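Local coordinates for protein cryptochrome DASH (Arabidopsis thaliana, PDB 2J4D) that repairs cyclobutane pyrimidine dimers in single-stranded DNA with FAD as cofactor and a folate light antenna, and may also act as a blue-light photoreceptor, at residues E261-K266 with E304-Y309; S209-P214 with S298-Y303. All coordinates share one frame; numbering follows the deposited sequence.

Contact 1: E261-K266 with E304-Y309; sequences EYFWKK and EEVQRY
The indole of W264 lies between R308 and Y309 of helix 299-312. Its CG stands beside the backbone N (chi1 -52°), which brings the ring end over to that helix. The guanidinium of R308 lies almost flat against the indole, the two planes 15° apart, and NH2 sits near the rim, 3.5 Å from W264 NE1. On the opposite face Y309 presents its edge in an edge-to-face pair with the six-membered ring, centroids 5.5 Å apart; the tip of the indole reaches the backbone, W264 CH2 being 3.4 Å from Y309 CA.

At the indole edge, W264 NE1 donates to E305 OE1 (3.0 Å), somewhat bent, meeting the oxygen nearly along its C-O axis. The same OE1 takes R308 NH2 on its syn lone pair, while R308 NH1 reaches E305 OE2 at 2.6 Å, closing an end-on, two-nitrogen salt bridge between residues three apart on one helix. OE2 is also bonded to Y26 OH.

F263 brings ring atom CE2 to V306 CG2 (3.6 Å) and turns its edge to E305 CB; its ring also meets that of F288, which probably binds FAD. Y309 CE1 comes edge-on to the carbonyl F263 O at 3.1 Å, and its hydroxyl bonds to D267 OD1. Together they join the C-terminal part of helix 252-265 to helix 299-312, filling the space between the segment axes, which approach to 10.9 Å and run near parallel at 24°.

An alanine in place of W264 removes the indole and its N-H bond to E305 OE1, and would probably leave the R308-E305 pair less firmly positioned. With the indole N-H, R308 and Y26 all directed at it, the E305 carboxylate is likely to stay ionised although buried.

Contact 2: S209-P214 with S298-Y303; sequences SSTRIP and SPRFIY
The first turn of helix 299-312, with S298 at its N-cap position, is met here by an extended piece of the loop that joins helix 194-204 to strand 245-248. R300 and S210 are the nearest backbone neighbours, their CA atoms 5.2 Å apart, and R300 buries more surface here than any other residue of the two segments.

R300 starts toward the loop with CG beside its own backbone N, and R300 CB rests 4.1 Å from S210 CA. CG-CD runs on extended, R300 CD passing 4.0 Å from S209 O; the bend at chi3 (-57°) then turns the guanidinium so that this oxygen lies over one face. The tip runs alongside T211, pointing the same way, but R300 NH2 and T211 OG1 stay 3.7 Å apart. Two acids join them instead, D54 and D56 both making salt bridges to R300 NH2, D56 also bonding T211 OG1 and D54 taking T211 N and S298 OG, so that they tie the loop to the helix start and probably offset the buried arginine charge.

S210 holds OG in the crowded position between backbone N and carbonyl carbon (chi1 67°), where it bonds to E304 OE1, while R212 NH2 makes a salt bridge to E304 OE2. R212 NE reaches back to S210 O at 2.9 Å in a nearly straight bond within the guanidinium plane, though above the carbonyl plane. That bond curls R212 back along its own loop.

Around the contact, Y26 of helix 12-26 touches S210 and R212 and meets the F301 ring at about 80°, T211 and I213 pack on helix 56-63, and P299, I302 and Y303 lean on helix 317-339.

Overall arrangement
Helix 299-312 serves both contacts: its first turn takes the loop 209-214 in contact 2, and the turns after it take helix 252-265 in contact 1, the centres being 14 Å apart. E304 links them directly, with E304 OE1 2.6 Å from S210 OG in a probable hydrogen bond and E304 OE2 2.9 Å from R212 NH2 in a salt bridge. Y26 of helix 12-26 touches residues of both contacts. Contact 1 comes closer to the cofactor, the F263 side chain standing about 8 Å from the bound FAD against about 12 Å for that of F301. The side chain of F288, which probably binds FAD, is about 4 Å from that of F263 and about 7 Å from that of F301.

Contact 1: E261-K266 with E304-Y309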
ATOM      1  N   GLU A 261      16.633  -2.934  -7.629  1.00 20.59           N
ATOM      2  CA  GLU A 261      16.513  -2.660  -9.056  1.00 22.81           C
ATOM      3  C   GLU A 261      16.445  -1.177  -9.424  1.00 23.25           C
ATOM      4  O   GLU A 261      17.171  -0.705 -10.306  1.00 20.81           O
ATOM      5  CB  GLU A 261      15.283  -3.380  -9.605  1.00 21.85           C
ATOM      6  CG  GLU A 261      15.061  -3.187 -11.089  1.00 25.18           C
ATOM      7  CD  GLU A 261      13.850  -3.948 -11.583  1.00 27.10           C
ATOM      8  OE1 GLU A 261      12.711  -3.475 -11.370  1.00 25.97           O
ATOM      9  OE2 GLU A 261      14.041  -5.035 -12.164  1.00 30.13           O
ATOM     10  N   TYR A 262      15.574  -0.445  -8.740  1.00 21.46           N
ATOM     11  CA  TYR A 262      15.382   0.972  -9.013  1.00 22.22           C
ATOM     12  C   TYR A 262      16.558   1.830  -8.556  1.00 21.82           C
ATOM     13  O   TYR A 262      17.039   2.688  -9.298  1.00 21.59           O
ATOM     14  CB  TYR A 262      14.098   1.463  -8.337  1.00 19.18           C
ATOM     15  CG  TYR A 262      13.706   2.860  -8.756  1.00 22.33           C
ATOM     16  CD1 TYR A 262      13.241   3.113 -10.046  1.00 21.18           C
ATOM     17  CD2 TYR A 262      13.849   3.938  -7.883  1.00 21.05           C
ATOM     18  CE1 TYR A 262      12.934   4.412 -10.461  1.00 22.67           C
ATOM     19  CE2 TYR A 262      13.546   5.241  -8.288  1.00 24.78           C
ATOM     20  CZ  TYR A 262      13.093   5.466  -9.581  1.00 22.61           C
ATOM     21  OH  TYR A 262      12.824   6.748  -9.995  1.00 25.47           O
ATOM     22  N   PHE A 263      17.021   1.594  -7.335  1.00 22.74           N
ATOM     23  CA  PHE A 263      18.131   2.353  -6.779  1.00 21.99           C
ATOM     24  C   PHE A 263      19.492   2.017  -7.370  1.00 24.55           C
ATOM     25  O   PHE A 263      20.194   2.885  -7.895  1.00 24.11           O
ATOM     26  CB  PHE A 263      18.248   2.121  -5.263  1.00 20.53           C
ATOM     27  CG  PHE A 263      17.244   2.871  -4.436  1.00 18.54           C
ATOM     28  CD1 PHE A 263      16.146   3.491  -5.025  1.00 18.36           C
ATOM     29  CD2 PHE A 263      17.385   2.928  -3.055  1.00 19.42           C
ATOM     30  CE1 PHE A 263      15.198   4.161  -4.247  1.00 22.15           C
ATOM     31  CE2 PHE A 263      16.441   3.595  -2.263  1.00 20.05           C
ATOM     32  CZ  PHE A 263      15.348   4.210  -2.861  1.00 19.51           C
ATOM     33  N   TRP A 264      19.853   0.744  -7.273  1.00 23.56           N
ATOM     34  CA  TRP A 264      21.173   0.301  -7.671  1.00 24.46           C
ATOM     35  C   TRP A 264      21.414  -0.225  -9.074  1.00 26.24           C
ATOM     36  O   TRP A 264      22.232   0.332  -9.806  1.00 25.26           O
ATOM     37  CB  TRP A 264      21.660  -0.711  -6.635  1.00 24.48           C
ATOM     38  CG  TRP A 264      21.565  -0.178  -5.218  1.00 24.50           C
ATOM     39  CD1 TRP A 264      20.556  -0.403  -4.311  1.00 24.09           C
ATOM     40  CD2 TRP A 264      22.487   0.713  -4.576  1.00 21.55           C
ATOM     41  NE1 TRP A 264      20.799   0.297  -3.148  1.00 22.10           N
ATOM     42  CE2 TRP A 264      21.977   0.990  -3.284  1.00 21.14           C
ATOM     43  CE3 TRP A 264      23.699   1.307  -4.970  1.00 25.05           C
ATOM     44  CZ2 TRP A 264      22.638   1.835  -2.380  1.00 19.29           C
ATOM     45  CZ3 TRP A 264      24.359   2.151  -4.066  1.00 23.36           C
ATOM     46  CH2 TRP A 264      23.824   2.404  -2.789  1.00 23.18           C
ATOM     47  N   LYS A 265      20.730  -1.297  -9.451  1.00 25.43           N
ATOM     48  CA  LYS A 265      20.935  -1.869 -10.776  1.00 27.31           C
ATOM     49  C   LYS A 265      20.687  -0.859 -11.893  1.00 27.53           C
ATOM     50  O   LYS A 265      21.524  -0.691 -12.785  1.00 25.46           O
ATOM     51  CB  LYS A 265      20.041  -3.093 -10.976  1.00 29.11           C
ATOM     52  CG  LYS A 265      20.288  -3.795 -12.303  1.00 29.98           C
ATOM     53  CD  LYS A 265      19.427  -5.032 -12.460  1.00 34.11           C
ATOM     54  CE  LYS A 265      19.560  -5.603 -13.871  1.00 38.42           C
ATOM     55  NZ  LYS A 265      18.684  -6.786 -14.071  1.00 38.56           N
ATOM     56  N   LYS A 266      19.545  -0.185 -11.844  1.00 24.26           N
ATOM     57  CA  LYS A 266      19.209   0.798 -12.862  1.00 26.87           C
ATOM     58  C   LYS A 266      19.684   2.206 -12.536  1.00 25.90           C
ATOM     59  O   LYS A 266      19.671   3.075 -13.408  1.00 22.57           O
ATOM     60  CB  LYS A 266      17.701   0.799 -13.122  1.00 27.33           C
ATOM     61  CG  LYS A 266      17.219  -0.475 -13.791  1.00 30.66           C
ATOM     62  CD  LYS A 266      15.720  -0.450 -14.016  1.00 36.80           C
ATOM     63  CE  LYS A 266      15.322  -1.520 -15.008  1.00 40.44           C
ATOM     64  NZ  LYS A 266      16.007  -1.267 -16.307  1.00 43.47           N
ATOM     65  N   GLU A 304      17.468   3.937   4.822  1.00 20.51           N
ATOM     66  CA  GLU A 304      18.852   3.520   4.960  1.00 20.26           C
ATOM     67  C   GLU A 304      19.477   3.219   3.606  1.00 21.38           C
ATOM     68  O   GLU A 304      20.666   3.452   3.413  1.00 22.33           O
ATOM     69  CB  GLU A 304      18.959   2.313   5.891  1.00 25.25           C
ATOM     70  CG  GLU A 304      18.760   2.697   7.350  1.00 31.46           C
ATOM     71  CD  GLU A 304      19.227   1.628   8.321  1.00 38.35           C
ATOM     72  OE1 GLU A 304      18.376   1.049   9.019  1.00 36.26           O
ATOM     73  OE2 GLU A 304      20.450   1.371   8.382  1.00 42.38           O
ATOM     74  N   GLU A 305      18.680   2.709   2.669  1.00 18.60           N
ATOM     75  CA  GLU A 305      19.185   2.415   1.331  1.00 17.45           C
ATOM     76  C   GLU A 305      19.476   3.736   0.620  1.00 18.45           C
ATOM     77  O   GLU A 305      20.469   3.856  -0.107  1.00 19.12           O
ATOM     78  CB  GLU A 305      18.162   1.596   0.541  1.00 16.84           C
ATOM     79  CG  GLU A 305      18.077   0.147   0.982  1.00 19.51           C
ATOM     80  CD  GLU A 305      19.354  -0.628   0.685  1.00 23.77           C
ATOM     81  OE1 GLU A 305      19.758  -0.684  -0.496  1.00 24.70           O
ATOM     82  OE2 GLU A 305      19.956  -1.181   1.629  1.00 28.64           O
ATOM     83  N   VAL A 306      18.606   4.723   0.829  1.00 16.25           N
ATOM     84  CA  VAL A 306      18.803   6.052   0.244  1.00 19.19           C
ATOM     85  C   VAL A 306      20.078   6.688   0.828  1.00 20.57           C
ATOM     86  O   VAL A 306      20.850   7.335   0.112  1.00 21.99           O
ATOM     87  CB  VAL A 306      17.599   6.987   0.538  1.00 20.17           C
ATOM     88  CG1 VAL A 306      17.949   8.430   0.171  1.00 20.71           C
ATOM     89  CG2 VAL A 306      16.378   6.539  -0.256  1.00 20.89           C
ATOM     90  N   GLN A 307      20.297   6.511   2.127  1.00 20.52           N
ATOM     91  CA  GLN A 307      21.494   7.062   2.762  1.00 22.95           C
ATOM     92  C   GLN A 307      22.739   6.451   2.138  1.00 20.61           C
ATOM     93  O   GLN A 307      23.720   7.148   1.862  1.00 20.40           O
ATOM     94  CB  GLN A 307      21.517   6.753   4.261  1.00 25.72           C
ATOM     95  CG  GLN A 307      20.543   7.543   5.120  1.00 25.11           C
ATOM     96  CD  GLN A 307      20.652   7.132   6.579  1.00 33.09           C
ATOM     97  OE1 GLN A 307      20.452   5.959   6.928  1.00 26.81           O
ATOM     98  NE2 GLN A 307      20.984   8.090   7.438  1.00 32.61           N
ATOM     99  N   ARG A 308      22.711   5.140   1.936  1.00 20.13           N
ATOM    100  CA  ARG A 308      23.856   4.468   1.347  1.00 20.04           C
ATOM    101  C   ARG A 308      24.073   4.949  -0.085  1.00 22.51           C
ATOM    102  O   ARG A 308      25.214   5.156  -0.517  1.00 21.45           O
ATOM    103  CB  ARG A 308      23.678   2.946   1.382  1.00 23.60           C
ATOM    104  CG  ARG A 308      24.974   2.223   1.018  1.00 23.58           C
ATOM    105  CD  ARG A 308      24.985   0.747   1.397  1.00 29.10           C
ATOM    106  NE  ARG A 308      24.374  -0.094   0.374  1.00 32.57           N
ATOM    107  CZ  ARG A 308      23.117  -0.509   0.412  1.00 32.66           C
ATOM    108  NH1 ARG A 308      22.345  -0.159   1.430  1.00 34.00           N
ATOM    109  NH2 ARG A 308      22.637  -1.270  -0.566  1.00 30.60           N
ATOM    110  N   TYR A 309      22.979   5.144  -0.815  1.00 19.97           N
ATOM    111  CA  TYR A 309      23.065   5.620  -2.191  1.00 20.63           C
ATOM    112  C   TYR A 309      23.710   7.002  -2.227  1.00 22.30           C
ATOM    113  O   TYR A 309      24.608   7.262  -3.045  1.00 22.07           O
ATOM    114  CB  TYR A 309      21.672   5.697  -2.812  1.00 19.61           C
ATOM    115  CG  TYR A 309      21.653   6.066  -4.284  1.00 21.16           C
ATOM    116  CD1 TYR A 309      21.628   5.080  -5.271  1.00 21.10           C
ATOM    117  CD2 TYR A 309      21.623   7.403  -4.688  1.00 20.91           C
ATOM    118  CE1 TYR A 309      21.563   5.415  -6.626  1.00 23.22           C
ATOM    119  CE2 TYR A 309      21.560   7.748  -6.032  1.00 22.47           C
ATOM    120  CZ  TYR A 309      21.527   6.750  -6.999  1.00 25.80           C
ATOM    121  OH  TYR A 309      21.437   7.092  -8.334  1.00 25.03           O
TER

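Contact 2: S209-P214 with S298-Y303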
ATOM      1  N   SER A 209      16.946   4.065  13.028  1.00 23.49           N
ATOM      2  CA  SER A 209      17.628   3.054  12.225  1.00 26.19           C
ATOM      3  C   SER A 209      16.637   1.902  12.134  1.00 24.13           C
ATOM      4  O   SER A 209      15.782   1.747  13.009  1.00 23.87           O
ATOM      5  CB  SER A 209      18.900   2.565  12.934  1.00 26.92           C
ATOM      6  OG  SER A 209      19.818   3.622  13.132  1.00 35.14           O
ATOM      7  N   SER A 210      16.739   1.093  11.088  1.00 24.07           N
ATOM      8  CA  SER A 210      15.823  -0.026  10.958  1.00 25.73           C
ATOM      9  C   SER A 210      16.186  -1.054  12.029  1.00 26.11           C
ATOM     10  O   SER A 210      17.346  -1.160  12.428  1.00 23.80           O
ATOM     11  CB  SER A 210      15.922  -0.637   9.554  1.00 26.59           C
ATOM     12  OG  SER A 210      17.175  -1.253   9.346  1.00 31.04           O
ATOM     13  N   THR A 211      15.192  -1.788  12.512  1.00 22.88           N
ATOM     14  CA  THR A 211      15.430  -2.800  13.535  1.00 23.02           C
ATOM     15  C   THR A 211      16.112  -4.035  12.935  1.00 24.04           C
ATOM     16  O   THR A 211      15.657  -4.576  11.920  1.00 21.99           O
ATOM     17  CB  THR A 211      14.098  -3.201  14.210  1.00 23.44           C
ATOM     18  OG1 THR A 211      13.561  -2.061  14.896  1.00 26.51           O
ATOM     19  CG2 THR A 211      14.309  -4.332  15.209  1.00 22.93           C
ATOM     20  N   ARG A 212      17.213  -4.464  13.553  1.00 21.95           N
ATOM     21  CA  ARG A 212      17.959  -5.626  13.078  1.00 23.56           C
ATOM     22  C   ARG A 212      17.349  -6.904  13.623  1.00 22.52           C
ATOM     23  O   ARG A 212      17.077  -7.013  14.814  1.00 22.15           O
ATOM     24  CB  ARG A 212      19.431  -5.544  13.497  1.00 26.68           C
ATOM     25  CG  ARG A 212      20.115  -4.272  13.048  1.00 38.18           C
ATOM     26  CD  ARG A 212      19.810  -3.969  11.592  1.00 42.82           C
ATOM     27  NE  ARG A 212      19.647  -2.534  11.380  1.00 50.22           N
ATOM     28  CZ  ARG A 212      20.484  -1.775  10.682  1.00 49.94           C
ATOM     29  NH1 ARG A 212      21.558  -2.312  10.112  1.00 49.00           N
ATOM     30  NH2 ARG A 212      20.250  -0.475  10.567  1.00 47.97           N
ATOM     31  N   ILE A 213      17.154  -7.869  12.736  1.00 20.96           N
ATOM     32  CA  ILE A 213      16.536  -9.137  13.083  1.00 21.95           C
ATOM     33  C   ILE A 213      17.548 -10.280  13.032  1.00 23.44           C
ATOM     34  O   ILE A 213      18.310 -10.402  12.069  1.00 25.72           O
ATOM     35  CB  ILE A 213      15.389  -9.457  12.092  1.00 20.77           C
ATOM     36  CG1 ILE A 213      14.378  -8.302  12.056  1.00 19.75           C
ATOM     37  CG2 ILE A 213      14.721 -10.763  12.474  1.00 20.79           C
ATOM     38  CD1 ILE A 213      13.669  -8.015  13.387  1.00 23.00           C
ATOM     39  N   PRO A 214      17.565 -11.140  14.062  1.00 24.42           N
ATOM     40  CA  PRO A 214      18.513 -12.262  14.069  1.00 26.50           C
ATOM     41  C   PRO A 214      18.231 -13.281  12.977  1.00 26.76           C
ATOM     42  O   PRO A 214      17.096 -13.421  12.520  1.00 26.20           O
ATOM     43  CB  PRO A 214      18.352 -12.849  15.471  1.00 29.56           C
ATOM     44  CG  PRO A 214      16.944 -12.490  15.847  1.00 31.09           C
ATOM     45  CD  PRO A 214      16.813 -11.073  15.327  1.00 25.64           C
ATOM     46  N   SER A 298       9.692  -1.655   4.390  1.00 18.08           N
ATOM     47  CA  SER A 298       9.375  -0.558   5.284  1.00 19.19           C
ATOM     48  C   SER A 298      10.175   0.689   4.940  1.00 19.07           C
ATOM     49  O   SER A 298      11.263   0.606   4.378  1.00 18.87           O
ATOM     50  CB  SER A 298       9.668  -0.968   6.724  1.00 21.97           C
ATOM     51  OG  SER A 298      11.062  -1.077   6.919  1.00 27.46           O
ATOM     52  N   PRO A 299       9.642   1.866   5.291  1.00 20.57           N
ATOM     53  CA  PRO A 299      10.311   3.135   5.015  1.00 20.45           C
ATOM     54  C   PRO A 299      11.637   3.326   5.737  1.00 19.55           C
ATOM     55  O   PRO A 299      12.508   4.033   5.235  1.00 16.53           O
ATOM     56  CB  PRO A 299       9.254   4.183   5.395  1.00 20.68           C
ATOM     57  CG  PRO A 299       8.400   3.485   6.388  1.00 23.85           C
ATOM     58  CD  PRO A 299       8.297   2.085   5.850  1.00 22.46           C
ATOM     59  N   ARG A 300      11.812   2.708   6.905  1.00 17.49           N
ATOM     60  CA  ARG A 300      13.085   2.862   7.597  1.00 19.44           C
ATOM     61  C   ARG A 300      14.153   2.160   6.785  1.00 19.62           C
ATOM     62  O   ARG A 300      15.280   2.643   6.685  1.00 20.95           O
ATOM     63  CB  ARG A 300      13.023   2.314   9.027  1.00 20.67           C
ATOM     64  CG  ARG A 300      12.146   3.171   9.919  1.00 26.66           C
ATOM     65  CD  ARG A 300      12.234   2.778  11.379  1.00 29.08           C
ATOM     66  NE  ARG A 300      11.897   1.376  11.590  1.00 30.80           N
ATOM     67  CZ  ARG A 300      11.334   0.909  12.700  1.00 36.91           C
ATOM     68  NH1 ARG A 300      11.047   1.740  13.694  1.00 37.92           N
ATOM     69  NH2 ARG A 300      11.052  -0.383  12.815  1.00 35.48           N
ATOM     70  N   PHE A 301      13.793   1.023   6.197  1.00 19.37           N
ATOM     71  CA  PHE A 301      14.717   0.281   5.339  1.00 18.01           C
ATOM     72  C   PHE A 301      15.036   1.125   4.098  1.00 19.02           C
ATOM     73  O   PHE A 301      16.202   1.309   3.733  1.00 17.46           O
ATOM     74  CB  PHE A 301      14.078  -1.049   4.920  1.00 19.30           C
ATOM     75  CG  PHE A 301      14.715  -1.679   3.715  1.00 18.25           C
ATOM     76  CD1 PHE A 301      16.029  -2.138   3.758  1.00 20.20           C
ATOM     77  CD2 PHE A 301      14.003  -1.807   2.526  1.00 20.43           C
ATOM     78  CE1 PHE A 301      16.621  -2.712   2.637  1.00 21.62           C
ATOM     79  CE2 PHE A 301      14.589  -2.381   1.396  1.00 20.44           C
ATOM     80  CZ  PHE A 301      15.901  -2.835   1.452  1.00 20.15           C
ATOM     81  N   ILE A 302      13.996   1.646   3.456  1.00 16.11           N
ATOM     82  CA  ILE A 302      14.191   2.464   2.259  1.00 18.34           C
ATOM     83  C   ILE A 302      15.103   3.655   2.554  1.00 20.30           C
ATOM     84  O   ILE A 302      15.992   3.977   1.761  1.00 17.80           O
ATOM     85  CB  ILE A 302      12.839   2.976   1.693  1.00 17.83           C
ATOM     86  CG1 ILE A 302      12.004   1.790   1.194  1.00 16.62           C
ATOM     87  CG2 ILE A 302      13.088   3.959   0.525  1.00 16.00           C
ATOM     88  CD1 ILE A 302      10.540   2.123   0.920  1.00 19.20           C
ATOM     89  N   TYR A 303      14.889   4.298   3.698  1.00 18.27           N
ATOM     90  CA  TYR A 303      15.705   5.447   4.089  1.00 19.98           C
ATOM     91  C   TYR A 303      17.184   5.075   4.206  1.00 19.61           C
ATOM     92  O   TYR A 303      18.062   5.808   3.743  1.00 18.87           O
ATOM     93  CB  TYR A 303      15.211   6.019   5.422  1.00 17.73           C
ATOM     94  CG  TYR A 303      16.065   7.152   5.942  1.00 20.29           C
ATOM     95  CD1 TYR A 303      16.185   8.345   5.232  1.00 23.80           C
ATOM     96  CD2 TYR A 303      16.767   7.027   7.142  1.00 21.14           C
ATOM     97  CE1 TYR A 303      16.991   9.394   5.704  1.00 26.94           C
ATOM     98  CE2 TYR A 303      17.572   8.069   7.621  1.00 22.01           C
ATOM     99  CZ  TYR A 303      17.678   9.242   6.895  1.00 26.23           C
ATOM    100  OH  TYR A 303      18.484  10.257   7.350  1.00 28.05           O
TER